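PDB 5HXD: murein peptide amidase A from Escherichia coli O157:H7, which hydrolyses the gamma-D-glutamyl-diaminopimelic acid amide bond of murein tripeptide as a zinc-dependent M14-family amidase in peptidoglycan degradation. Local coordinates for the interface of chains A and B. Coordinates in Å, arbitrary orientation; residue numbers count along the deposited sequence, not the author numbering. Chains: chain A/B, Protein MpaA.

Contact 1 of the homodimer holds the same residues from both chains and so sits on the two-fold axis; contact 2 and contact 3 recur with the chains exchanged. Their C-alpha centres lie about 26 and 25 Å from that of contact 1 and about 30 Å from each other. By the two-fold, the 115-118 stretch of one subunit takes part in contact 2 and in the twin of contact 3; Trp115 is marginal in the former (11 Å² hidden) but not the latter (64 Å²). Contact 2 is centred about 11 Å from A:Glu210, the catalytic glutamate of the M14 family, which brings dimerisation close to the active site.

Contact 1: the interface of chains A and B. Residues chain A 22, 25-28, 81, 85; chain B 22, 25-28, 81, 85.
The turn between strands 18-22 and 28-31 meets its own copy across the two-fold axis, flanked by helix 81-85 of each chain. At the centre the methyl groups of A:Ala27 and B:Ala27 touch tip to tip, CB to CB 3.6 Å. Each Arg22 bends at chi2, with CG anti to its carbonyl carbon, and brings NH1 to two carbonyls. B:Arg22 NH1 donates to B:Gly26 O at 2.7 Å and, across the interface, to A:Leu25 O at 3.0 Å (160° at H), both oxygens lying in the guanidinium plane. CB of B:Pro28 covers one face of that guanidinium. The twin is similar, but A:Arg22 NH1 to B:Leu25 O is longer, 3.3 Å. The Leu25 side chains cross the partner prolines at about a right angle, A:Leu25 CB resting 3.7 Å from B:Pro28 CG. Farther out, B:Gln85, extended beyond CG, runs alongside A:Pro81, and its amide NE2 donates to A:Pro28 O at 3.2 Å, in the amide plane. A:Gln85 starts from a different chi1 (128° against 63°) yet makes the same bond. The cross-chain hydrogen bonds here run from side-chain N-H groups to main-chain carbonyls. The patch joins the two turns and probably helps set the subunit register.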
ATOM      1  N   ARG A  22      10.426  14.852  -2.308  1.00 43.33           N
ATOM      2  CA  ARG A  22      10.909  13.683  -1.579  1.00 35.66           C
ATOM      3  C   ARG A  22      10.189  13.496  -0.224  1.00 40.72           C
ATOM      4  O   ARG A  22      10.015  14.442   0.557  1.00 30.61           O
ATOM      5  CB  ARG A  22      12.418  13.780  -1.348  1.00 30.46           C
ATOM      6  CG  ARG A  22      13.271  13.625  -2.591  1.00 36.13           C
ATOM      7  CD  ARG A  22      13.161  12.233  -3.155  1.00 46.15           C
ATOM      8  NE  ARG A  22      13.745  12.078  -4.491  1.00 50.76           N
ATOM      9  CZ  ARG A  22      14.213  10.918  -4.956  1.00 46.56           C
ATOM     10  NH1 ARG A  22      14.157   9.850  -4.185  1.00 44.62           N
ATOM     11  NH2 ARG A  22      14.728  10.821  -6.178  1.00 46.61           N
ATOM     12  N   LEU A  25      11.749   9.740   4.268  1.00 41.74           N
ATOM     13  CA  LEU A  25      12.737   8.661   4.222  1.00 39.83           C
ATOM     14  C   LEU A  25      13.487   8.611   2.882  1.00 36.06           C
ATOM     15  O   LEU A  25      14.380   7.786   2.683  1.00 38.70           O
ATOM     16  CB  LEU A  25      12.066   7.304   4.518  1.00 42.83           C
ATOM     17  CG  LEU A  25      11.593   7.004   5.957  1.00 44.54           C
ATOM     18  CD1 LEU A  25      11.230   5.525   6.155  1.00 39.93           C
ATOM     19  CD2 LEU A  25      12.629   7.437   6.997  1.00 36.28           C
ATOM     20  N   GLY A  26      13.128   9.488   1.957  1.00 38.73           N
ATOM     21  CA  GLY A  26      13.902   9.621   0.731  1.00 39.28           C
ATOM     22  C   GLY A  26      13.262   9.104  -0.546  1.00 38.70           C
ATOM     23  O   GLY A  26      13.894   9.118  -1.595  1.00 39.87           O
ATOM     24  N   ALA A  27      12.018   8.647  -0.476  1.00 35.58           N
ATOM     25  CA  ALA A  27      11.342   8.169  -1.675  1.00 36.46           C
ATOM     26  C   ALA A  27      10.922   9.357  -2.543  1.00 39.41           C
ATOM     27  O   ALA A  27      10.811  10.476  -2.043  1.00 40.89           O
ATOM     28  CB  ALA A  27      10.143   7.323  -1.308  1.00 37.96           C
ATOM     29  N   PRO A  28      10.704   9.133  -3.846  1.00 39.82           N
ATOM     30  CA  PRO A  28      10.238  10.317  -4.579  1.00 43.66           C
ATOM     31  C   PRO A  28       8.755  10.553  -4.379  1.00 41.19           C
ATOM     32  O   PRO A  28       7.986   9.613  -4.174  1.00 40.08           O
ATOM     33  CB  PRO A  28      10.553   9.994  -6.046  1.00 40.37           C
ATOM     34  CG  PRO A  28      10.688   8.519  -6.106  1.00 43.04           C
ATOM     35  CD  PRO A  28      11.071   8.020  -4.738  1.00 39.53           C
ATOM     36  N   PRO A  81       4.249   8.048   0.462  1.00 42.28           N
ATOM     37  CA  PRO A  81       4.869   6.779   0.047  1.00 37.03           C
ATOM     38  C   PRO A  81       5.661   6.039   1.136  1.00 40.24           C
ATOM     39  O   PRO A  81       5.933   4.837   0.962  1.00 38.76           O
ATOM     40  CB  PRO A  81       5.800   7.202  -1.098  1.00 37.96           C
ATOM     41  CG  PRO A  81       5.970   8.654  -0.971  1.00 36.47           C
ATOM     42  CD  PRO A  81       4.759   9.195  -0.303  1.00 37.20           C
ATOM     43  N   GLN A  85       4.439   2.036   2.335  1.00 36.30           N
ATOM     44  CA  GLN A  85       5.466   0.990   2.462  1.00 36.14           C
ATOM     45  C   GLN A  85       5.484   0.378   3.864  1.00 35.55           C
ATOM     46  O   GLN A  85       5.747  -0.815   4.026  1.00 36.69           O
ATOM     47  CB  GLN A  85       6.857   1.546   2.090  1.00 29.43           C
ATOM     48  CG  GLN A  85       7.899   1.283   3.117  1.00 34.56           C
ATOM     49  CD  GLN A  85       9.311   1.316   2.597  1.00 35.00           C
ATOM     50  OE1 GLN A  85       9.736   2.257   1.954  1.00 37.97           O
ATOM     51  NE2 GLN A  85      10.055   0.258   2.884  1.00 42.60           N
TER
ATOM     52  N   ARG B  22      18.421   0.137  -0.591  1.00 38.19           N
ATOM     53  CA  ARG B  22      17.618   1.188  -1.190  1.00 39.57           C
ATOM     54  C   ARG B  22      16.888   0.657  -2.413  1.00 38.92           C
ATOM     55  O   ARG B  22      17.420  -0.144  -3.187  1.00 38.90           O
ATOM     56  CB  ARG B  22      18.483   2.416  -1.546  1.00 39.84           C
ATOM     57  CG  ARG B  22      19.033   3.199  -0.330  1.00 39.56           C
ATOM     58  CD  ARG B  22      18.202   4.441  -0.028  1.00 42.25           C
ATOM     59  NE  ARG B  22      18.314   4.882   1.362  1.00 43.30           N
ATOM     60  CZ  ARG B  22      17.506   5.785   1.916  1.00 42.18           C
ATOM     61  NH1 ARG B  22      16.530   6.320   1.209  1.00 37.52           N
ATOM     62  NH2 ARG B  22      17.652   6.136   3.188  1.00 52.09           N
ATOM     63  N   LEU B  25      14.164   3.491  -6.853  1.00 42.99           N
ATOM     64  CA  LEU B  25      13.916   4.934  -6.897  1.00 38.86           C
ATOM     65  C   LEU B  25      14.446   5.664  -5.664  1.00 41.84           C
ATOM     66  O   LEU B  25      14.259   6.877  -5.524  1.00 39.65           O
ATOM     67  CB  LEU B  25      12.415   5.225  -7.035  1.00 37.55           C
ATOM     68  CG  LEU B  25      11.628   4.746  -8.256  1.00 37.62           C
ATOM     69  CD1 LEU B  25      10.161   5.050  -8.066  1.00 35.35           C
ATOM     70  CD2 LEU B  25      12.141   5.376  -9.538  1.00 32.27           C
ATOM     71  N   GLY B  26      15.061   4.930  -4.746  1.00 39.34           N
ATOM     72  CA  GLY B  26      15.721   5.576  -3.630  1.00 38.11           C
ATOM     73  C   GLY B  26      15.033   5.522  -2.280  1.00 37.93           C
ATOM     74  O   GLY B  26      15.555   6.052  -1.296  1.00 35.81           O
ATOM     75  N   ALA B  27      13.865   4.897  -2.218  1.00 35.54           N
ATOM     76  CA  ALA B  27      13.249   4.629  -0.917  1.00 38.03           C
ATOM     77  C   ALA B  27      14.053   3.571  -0.142  1.00 39.61           C
ATOM     78  O   ALA B  27      14.620   2.640  -0.744  1.00 36.18           O
ATOM     79  CB  ALA B  27      11.815   4.176  -1.096  1.00 43.53           C
ATOM     80  N   PRO B  28      14.117   3.709   1.193  1.00 35.85           N
ATOM     81  CA  PRO B  28      14.897   2.729   1.956  1.00 40.88           C
ATOM     82  C   PRO B  28      14.257   1.335   1.924  1.00 40.68           C
ATOM     83  O   PRO B  28      13.031   1.207   1.892  1.00 36.65           O
ATOM     84  CB  PRO B  28      14.911   3.307   3.377  1.00 36.57           C
ATOM     85  CG  PRO B  28      13.681   4.149   3.449  1.00 42.41           C
ATOM     86  CD  PRO B  28      13.435   4.686   2.061  1.00 38.23           C
ATOM     87  N   PRO B  81       8.901  -1.344  -2.277  1.00 40.71           N
ATOM     88  CA  PRO B  81       8.281  -0.095  -1.810  1.00 40.69           C
ATOM     89  C   PRO B  81       7.962   0.903  -2.950  1.00 40.67           C
ATOM     90  O   PRO B  81       7.052   1.735  -2.841  1.00 41.72           O
ATOM     91  CB  PRO B  81       9.332   0.460  -0.844  1.00 36.72           C
ATOM     92  CG  PRO B  81      10.624  -0.051  -1.360  1.00 40.33           C
ATOM     93  CD  PRO B  81      10.369  -1.293  -2.176  1.00 39.53           C
ATOM     94  N   GLN B  85       4.125   2.256  -3.559  1.00 39.49           N
ATOM     95  CA  GLN B  85       3.507   3.604  -3.681  1.00 44.74           C
ATOM     96  C   GLN B  85       2.882   3.840  -5.054  1.00 37.47           C
ATOM     97  O   GLN B  85       2.008   4.690  -5.189  1.00 42.12           O
ATOM     98  CB  GLN B  85       4.489   4.753  -3.379  1.00 33.53           C
ATOM     99  CG  GLN B  85       5.675   4.885  -4.311  1.00 32.19           C
ATOM    100  CD  GLN B  85       6.234   6.285  -4.285  1.00 35.09           C
ATOM    101  OE1 GLN B  85       5.478   7.245  -4.366  1.00 51.49           O
ATOM    102  NE2 GLN B  85       7.541   6.421  -4.153  1.00 28.19           N
TER

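Contact 2: the interface of chains A and B. Residues chain A 115-118, 159, 213; chain B 217, 220-221.
The backbone of A:Asn116 is almost fully extended (phi -164°, psi 178°), and A:Ser117 then turns to helical values, so that its N-H faces helix 216-222 of chain B. There B:Asp217, by far the most buried residue of the patch (101 Å²) and its centre, has CG anti to the backbone N and holds the serine at two points. Its OD1 accepts from the main-chain A:Ser117 N at 2.9 Å, a nearly straight bond (169° at H), while OD2 accepts from the hydroxyl A:Ser117 OG at 2.6 Å. Both carboxylate oxygens use their syn lone pairs, and this two-pronged grip should fix the rotation of the group. The serine hydroxyl is in the crowded position between backbone N and carbonyl carbon, beside its own N-H. Alongside the aspartate lies A:Pro213, its CG 3.6 Å from B:Asp217 OD2, and the side chain of A:Pro159, which follows a cis peptide bond, crosses that of B:Asp217 at about a right angle, near OD1. One turn farther along the helix, B:Ser220 OG and B:Glu221 OE1 accept weak hydrogen bonds from A:Asn116 ND2, at 3.5 and 3.4 Å. The bent B:Glu221 side chain brings its carboxylate against the methyl of A:Ala118, CD to CB 3.4 Å. The site docks a helix of one subunit on loops of the other close to the catalytic A:Glu210, and may thereby help shape the surroundings of the active site.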
ATOM      1  N   TRP A 115      -8.769   2.548  15.284  1.00 58.23           N
ATOM      2  CA  TRP A 115      -7.937   1.383  14.958  1.00 55.47           C
ATOM      3  C   TRP A 115      -8.444   0.730  13.667  1.00 56.96           C
ATOM      4  O   TRP A 115      -7.698   0.560  12.706  1.00 59.63           O
ATOM      5  CB  TRP A 115      -7.934   0.379  16.120  1.00 53.69           C
ATOM      6  CG  TRP A 115      -7.092  -0.856  15.889  1.00 58.00           C
ATOM      7  CD1 TRP A 115      -7.534  -2.147  15.782  1.00 54.77           C
ATOM      8  CD2 TRP A 115      -5.663  -0.910  15.742  1.00 56.82           C
ATOM      9  NE1 TRP A 115      -6.473  -2.995  15.576  1.00 54.83           N
ATOM     10  CE2 TRP A 115      -5.311  -2.262  15.554  1.00 53.60           C
ATOM     11  CE3 TRP A 115      -4.642   0.056  15.752  1.00 50.99           C
ATOM     12  CZ2 TRP A 115      -3.987  -2.672  15.374  1.00 49.02           C
ATOM     13  CZ3 TRP A 115      -3.327  -0.355  15.566  1.00 44.89           C
ATOM     14  CH2 TRP A 115      -3.014  -1.707  15.382  1.00 44.89           C
ATOM     15  N   ASN A 116      -9.732   0.409  13.641  1.00 57.93           N
ATOM     16  CA  ASN A 116     -10.404  -0.058  12.430  1.00 56.42           C
ATOM     17  C   ASN A 116     -11.894   0.056  12.635  1.00 57.10           C
ATOM     18  O   ASN A 116     -12.320   0.431  13.719  1.00 58.90           O
ATOM     19  CB  ASN A 116     -10.015  -1.499  12.077  1.00 56.92           C
ATOM     20  CG  ASN A 116     -10.252  -2.501  13.213  1.00 54.36           C
ATOM     21  OD1 ASN A 116     -11.057  -2.306  14.120  1.00 54.33           O
ATOM     22  ND2 ASN A 116      -9.551  -3.601  13.131  1.00 58.78           N
ATOM     23  N   SER A 117     -12.680  -0.297  11.619  1.00 57.66           N
ATOM     24  CA  SER A 117     -14.148  -0.196  11.683  1.00 55.23           C
ATOM     25  C   SER A 117     -14.767  -1.002  12.830  1.00 56.61           C
ATOM     26  O   SER A 117     -15.848  -0.671  13.327  1.00 56.70           O
ATOM     27  CB  SER A 117     -14.772  -0.651  10.369  1.00 56.78           C
ATOM     28  OG  SER A 117     -14.564  -2.035  10.180  1.00 59.94           O
ATOM     29  N   ALA A 118     -14.065  -2.051  13.252  1.00 62.45           N
ATOM     30  CA  ALA A 118     -14.471  -2.857  14.406  1.00 58.67           C
ATOM     31  C   ALA A 118     -14.384  -2.079  15.719  1.00 59.81           C
ATOM     32  O   ALA A 118     -15.305  -2.136  16.524  1.00 61.50           O
ATOM     33  CB  ALA A 118     -13.625  -4.121  14.492  1.00 53.71           C
ATOM     34  N   PRO A 159     -12.236   4.058   5.461  1.00 56.94           N
ATOM     35  CA  PRO A 159     -13.131   3.164   4.730  1.00 56.47           C
ATOM     36  C   PRO A 159     -14.585   3.569   4.961  1.00 53.24           C
ATOM     37  O   PRO A 159     -15.427   2.698   5.178  1.00 52.46           O
ATOM     38  CB  PRO A 159     -12.835   1.815   5.376  1.00 53.02           C
ATOM     39  CG  PRO A 159     -12.486   2.203   6.862  1.00 49.47           C
ATOM     40  CD  PRO A 159     -12.291   3.729   6.892  1.00 45.53           C
ATOM     41  N   PRO A 213     -14.919  -0.456   3.036  1.00 57.23           N
ATOM     42  CA  PRO A 213     -13.936  -1.535   3.187  1.00 50.68           C
ATOM     43  C   PRO A 213     -14.030  -2.451   1.980  1.00 51.89           C
ATOM     44  O   PRO A 213     -15.115  -2.931   1.658  1.00 58.69           O
ATOM     45  CB  PRO A 213     -14.369  -2.238   4.464  1.00 45.92           C
ATOM     46  CG  PRO A 213     -15.130  -1.191   5.225  1.00 48.94           C
ATOM     47  CD  PRO A 213     -15.849  -0.393   4.177  1.00 53.75           C
TER
ATOM     48  N   ASP B 217      -9.067  -3.157   6.075  1.00 51.11           N
ATOM     49  CA  ASP B 217      -9.916  -2.899   7.232  1.00 52.82           C
ATOM     50  C   ASP B 217     -10.436  -4.182   7.890  1.00 56.43           C
ATOM     51  O   ASP B 217     -10.645  -4.224   9.106  1.00 56.75           O
ATOM     52  CB  ASP B 217     -11.109  -2.021   6.850  1.00 54.17           C
ATOM     53  CG  ASP B 217     -12.080  -1.831   8.009  1.00 56.63           C
ATOM     54  OD1 ASP B 217     -11.718  -1.123   8.979  1.00 54.77           O
ATOM     55  OD2 ASP B 217     -13.187  -2.421   7.966  1.00 54.41           O
ATOM     56  N   SER B 220      -6.996  -6.492   9.282  1.00 53.88           N
ATOM     57  CA  SER B 220      -6.431  -5.895  10.495  1.00 54.92           C
ATOM     58  C   SER B 220      -7.250  -6.170  11.779  1.00 56.75           C
ATOM     59  O   SER B 220      -6.835  -5.847  12.902  1.00 57.60           O
ATOM     60  CB  SER B 220      -6.281  -4.385  10.272  1.00 53.04           C
ATOM     61  OG  SER B 220      -6.498  -3.669  11.477  1.00 63.24           O
ATOM     62  N   GLU B 221      -8.426  -6.749  11.593  1.00 53.67           N
ATOM     63  CA  GLU B 221      -9.245  -7.200  12.696  1.00 53.07           C
ATOM     64  C   GLU B 221      -9.277  -8.725  12.698  1.00 51.89           C
ATOM     65  O   GLU B 221      -9.018  -9.351  13.715  1.00 51.17           O
ATOM     66  CB  GLU B 221     -10.660  -6.649  12.576  1.00 56.01           C
ATOM     67  CG  GLU B 221     -11.679  -7.397  13.405  1.00 51.83           C
ATOM     68  CD  GLU B 221     -11.732  -6.907  14.826  1.00 55.39           C
ATOM     69  OE1 GLU B 221     -11.000  -5.944  15.159  1.00 56.51           O
ATOM     70  OE2 GLU B 221     -12.531  -7.473  15.607  1.00 63.17           O
TER

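Contact 3: the interface of chains A and B. Residues chain A 7-8, 10-11, 64; chain B 113, 115, 121, 123-125.
A:Arg7 and A:Ala8, in the 3-10 helix 7-9, and B:Trp115 bury the most surface where the N-terminal segment of chain A lies against the start of strand 124-127 of chain B. A:Arg7 leaves with CG anti to the backbone N and bends at chi3, turning its NE toward B:Asp123. NE forms a salt bridge with the carboxylate of B:Asp123, its N-H directed at the syn lone pair of OD2, which lies in the guanidinium plane; the carboxylate stands almost perpendicular to that plane (83°). A:Arg7 NH2 adds a weak hydrogen bond to B:Asp123 OD2 at 3.0 Å. The aliphatic part of the same arginine packs on the tryptophan, A:Arg7 CD lying 3.6 Å from B:Trp115 CB.

A:Arg10, extended from CG to NE, lies over the same face of the indole as A:Arg7 CG, its NH1 and that CG both offset toward the rim. A:Arg10 CD sits 3.8 Å from the centroid of the B:Trp115 six-membered ring in a CH-pi contact, and NH1 of A:Arg10 lies 3.8 Å from the centroid of the five-membered ring, a cation-pi contact, with guanidinium and indole planes 62° apart. Second-shell support comes from A:Arg64, whose NH1 donates to the A:Arg10 carbonyl. The N-terminal segment thus probably clasps the partner subunit in the homodimer. A:Ala8 contributes mainly through its backbone: B:Val125 N donates to A:Ala8 O at 2.9 Å, approaching from above the carbonyl plane, 35° out of it.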
ATOM      1  N   ARG A   7      -5.775  -5.044 -21.924  1.00 82.14           N
ATOM      2  CA  ARG A   7      -5.464  -5.602 -20.605  1.00 76.10           C
ATOM      3  C   ARG A   7      -4.039  -6.132 -20.526  1.00 76.85           C
ATOM      4  O   ARG A   7      -3.411  -6.069 -19.474  1.00 78.04           O
ATOM      5  CB  ARG A   7      -6.454  -6.718 -20.257  1.00 81.42           C
ATOM      6  CG  ARG A   7      -6.521  -7.074 -18.777  1.00 84.59           C
ATOM      7  CD  ARG A   7      -7.633  -8.084 -18.511  1.00 89.03           C
ATOM      8  NE  ARG A   7      -7.379  -9.367 -19.168  1.00 94.69           N
ATOM      9  CZ  ARG A   7      -8.270 -10.350 -19.271  1.00 94.41           C
ATOM     10  NH1 ARG A   7      -9.486 -10.197 -18.759  1.00 94.77           N
ATOM     11  NH2 ARG A   7      -7.951 -11.483 -19.888  1.00 91.16           N
ATOM     12  N   ALA A   8      -3.528  -6.625 -21.652  1.00 77.47           N
ATOM     13  CA  ALA A   8      -2.208  -7.242 -21.702  1.00 72.18           C
ATOM     14  C   ALA A   8      -1.047  -6.271 -21.471  1.00 67.53           C
ATOM     15  O   ALA A   8       0.055  -6.705 -21.166  1.00 72.52           O
ATOM     16  CB  ALA A   8      -2.027  -7.948 -23.035  1.00 71.12           C
ATOM     17  N   ARG A  10      -1.314  -3.290 -19.440  1.00 63.07           N
ATOM     18  CA  ARG A  10      -1.561  -2.419 -18.299  1.00 62.17           C
ATOM     19  C   ARG A  10      -0.584  -2.676 -17.133  1.00 64.49           C
ATOM     20  O   ARG A  10      -0.854  -2.318 -15.988  1.00 64.93           O
ATOM     21  CB  ARG A  10      -3.014  -2.582 -17.837  1.00 63.37           C
ATOM     22  CG  ARG A  10      -4.076  -2.233 -18.905  1.00 68.72           C
ATOM     23  CD  ARG A  10      -5.464  -2.611 -18.404  1.00 68.93           C
ATOM     24  NE  ARG A  10      -6.551  -2.306 -19.328  1.00 66.00           N
ATOM     25  CZ  ARG A  10      -7.802  -2.725 -19.148  1.00 71.30           C
ATOM     26  NH1 ARG A  10      -8.095  -3.466 -18.088  1.00 76.17           N
ATOM     27  NH2 ARG A  10      -8.758  -2.421 -20.017  1.00 67.65           N
ATOM     28  N   GLY A  11       0.559  -3.287 -17.423  1.00 63.75           N
ATOM     29  CA  GLY A  11       1.543  -3.551 -16.390  1.00 61.88           C
ATOM     30  C   GLY A  11       2.458  -2.372 -16.096  1.00 61.66           C
ATOM     31  O   GLY A  11       3.040  -2.268 -15.009  1.00 61.03           O
ATOM     32  N   ARG A  64      -3.543   3.403 -15.584  1.00 59.18           N
ATOM     33  CA  ARG A  64      -2.850   2.458 -16.471  1.00 59.84           C
ATOM     34  C   ARG A  64      -3.805   1.821 -17.492  1.00 62.30           C
ATOM     35  O   ARG A  64      -3.365   1.096 -18.389  1.00 62.62           O
ATOM     36  CB  ARG A  64      -2.147   1.349 -15.643  1.00 53.80           C
ATOM     37  CG  ARG A  64      -0.812   1.771 -15.003  1.00 51.13           C
ATOM     38  CD  ARG A  64      -0.108   0.653 -14.214  1.00 58.43           C
ATOM     39  NE  ARG A  64      -0.818   0.305 -12.978  1.00 63.10           N
ATOM     40  CZ  ARG A  64      -1.411  -0.865 -12.744  1.00 52.03           C
ATOM     41  NH1 ARG A  64      -1.371  -1.823 -13.656  1.00 52.55           N
ATOM     42  NH2 ARG A  64      -2.049  -1.070 -11.598  1.00 48.07           N
TER
ATOM     43  N   TYR B 113       0.531 -11.970 -15.950  1.00 64.59           N
ATOM     44  CA  TYR B 113      -0.252 -12.162 -14.732  1.00 67.42           C
ATOM     45  C   TYR B 113      -1.706 -11.741 -14.883  1.00 68.38           C
ATOM     46  O   TYR B 113      -2.087 -11.110 -15.865  1.00 74.00           O
ATOM     47  CB  TYR B 113       0.400 -11.426 -13.543  1.00 67.88           C
ATOM     48  CG  TYR B 113       0.268  -9.905 -13.486  1.00 63.34           C
ATOM     49  CD1 TYR B 113      -0.798  -9.304 -12.823  1.00 64.81           C
ATOM     50  CD2 TYR B 113       1.239  -9.079 -14.044  1.00 57.42           C
ATOM     51  CE1 TYR B 113      -0.918  -7.917 -12.752  1.00 65.10           C
ATOM     52  CE2 TYR B 113       1.131  -7.699 -13.975  1.00 62.16           C
ATOM     53  CZ  TYR B 113       0.052  -7.118 -13.325  1.00 62.76           C
ATOM     54  OH  TYR B 113      -0.047  -5.740 -13.247  1.00 57.80           O
ATOM     55  N   TRP B 115      -5.283  -9.869 -14.284  1.00 83.90           N
ATOM     56  CA  TRP B 115      -5.784  -8.542 -13.956  1.00 84.14           C
ATOM     57  C   TRP B 115      -6.390  -8.575 -12.525  1.00 84.89           C
ATOM     58  O   TRP B 115      -5.900  -7.842 -11.651  1.00 88.86           O
ATOM     59  CB  TRP B 115      -6.765  -8.063 -15.051  1.00 81.57           C
ATOM     60  CG  TRP B 115      -7.123  -6.601 -14.986  1.00 77.18           C
ATOM     61  CD1 TRP B 115      -8.381  -6.075 -14.887  1.00 75.27           C
ATOM     62  CD2 TRP B 115      -6.220  -5.483 -14.980  1.00 73.47           C
ATOM     63  NE1 TRP B 115      -8.321  -4.705 -14.823  1.00 76.80           N
ATOM     64  CE2 TRP B 115      -7.010  -4.313 -14.876  1.00 76.47           C
ATOM     65  CE3 TRP B 115      -4.828  -5.355 -15.054  1.00 67.72           C
ATOM     66  CZ2 TRP B 115      -6.449  -3.028 -14.845  1.00 70.68           C
ATOM     67  CZ3 TRP B 115      -4.272  -4.075 -15.022  1.00 72.08           C
ATOM     68  CH2 TRP B 115      -5.085  -2.928 -14.920  1.00 66.60           C
ATOM     69  N   GLU B 121      -7.667 -15.050 -17.533  1.00 99.55           N
ATOM     70  CA  GLU B 121      -6.438 -15.377 -18.280  1.00 99.33           C
ATOM     71  C   GLU B 121      -5.281 -14.446 -17.928  1.00 93.25           C
ATOM     72  O   GLU B 121      -5.437 -13.218 -17.979  1.00 87.38           O
ATOM     73  CB  GLU B 121      -6.694 -15.326 -19.792  1.00 96.63           C
ATOM     74  CG  GLU B 121      -7.784 -16.282 -20.282  1.00103.17           C
ATOM     75  CD  GLU B 121      -7.950 -16.257 -21.801  1.00111.03           C
ATOM     76  OE1 GLU B 121      -7.149 -16.912 -22.509  1.00111.72           O
ATOM     77  OE2 GLU B 121      -8.879 -15.573 -22.290  1.00113.34           O
ATOM     78  N   ASP B 123      -2.783 -12.418 -18.810  1.00 73.21           N
ATOM     79  CA  ASP B 123      -2.372 -11.748 -20.037  1.00 75.76           C
ATOM     80  C   ASP B 123      -1.515 -10.508 -19.788  1.00 74.50           C
ATOM     81  O   ASP B 123      -0.671 -10.159 -20.616  1.00 73.72           O
ATOM     82  CB  ASP B 123      -3.609 -11.360 -20.841  1.00 81.16           C
ATOM     83  CG  ASP B 123      -4.608 -10.580 -20.012  1.00 81.36           C
ATOM     84  OD1 ASP B 123      -4.516 -10.632 -18.768  1.00 83.42           O
ATOM     85  OD2 ASP B 123      -5.488  -9.917 -20.599  1.00 88.22           O
ATOM     86  N   VAL B 124      -1.742  -9.841 -18.657  1.00 73.12           N
ATOM     87  CA  VAL B 124      -1.013  -8.617 -18.311  1.00 70.25           C
ATOM     88  C   VAL B 124       0.482  -8.902 -18.157  1.00 68.24           C
ATOM     89  O   VAL B 124       0.897  -9.668 -17.288  1.00 70.43           O
ATOM     90  CB  VAL B 124      -1.557  -7.968 -17.014  1.00 68.17           C
ATOM     91  CG1 VAL B 124      -1.057  -6.538 -16.885  1.00 66.48           C
ATOM     92  CG2 VAL B 124      -3.080  -7.986 -16.999  1.00 70.30           C
ATOM     93  N   VAL B 125       1.280  -8.268 -19.013  1.00 67.48           N
ATOM     94  CA  VAL B 125       2.701  -8.585 -19.189  1.00 65.86           C
ATOM     95  C   VAL B 125       3.631  -7.822 -18.238  1.00 62.43           C
ATOM     96  O   VAL B 125       3.380  -6.673 -17.901  1.00 62.78           O
ATOM     97  CB  VAL B 125       3.121  -8.305 -20.665  1.00 62.83           C
ATOM     98  CG1 VAL B 125       4.618  -8.516 -20.897  1.00 57.63           C
ATOM     99  CG2 VAL B 125       2.300  -9.167 -21.610  1.00 64.25           C
TER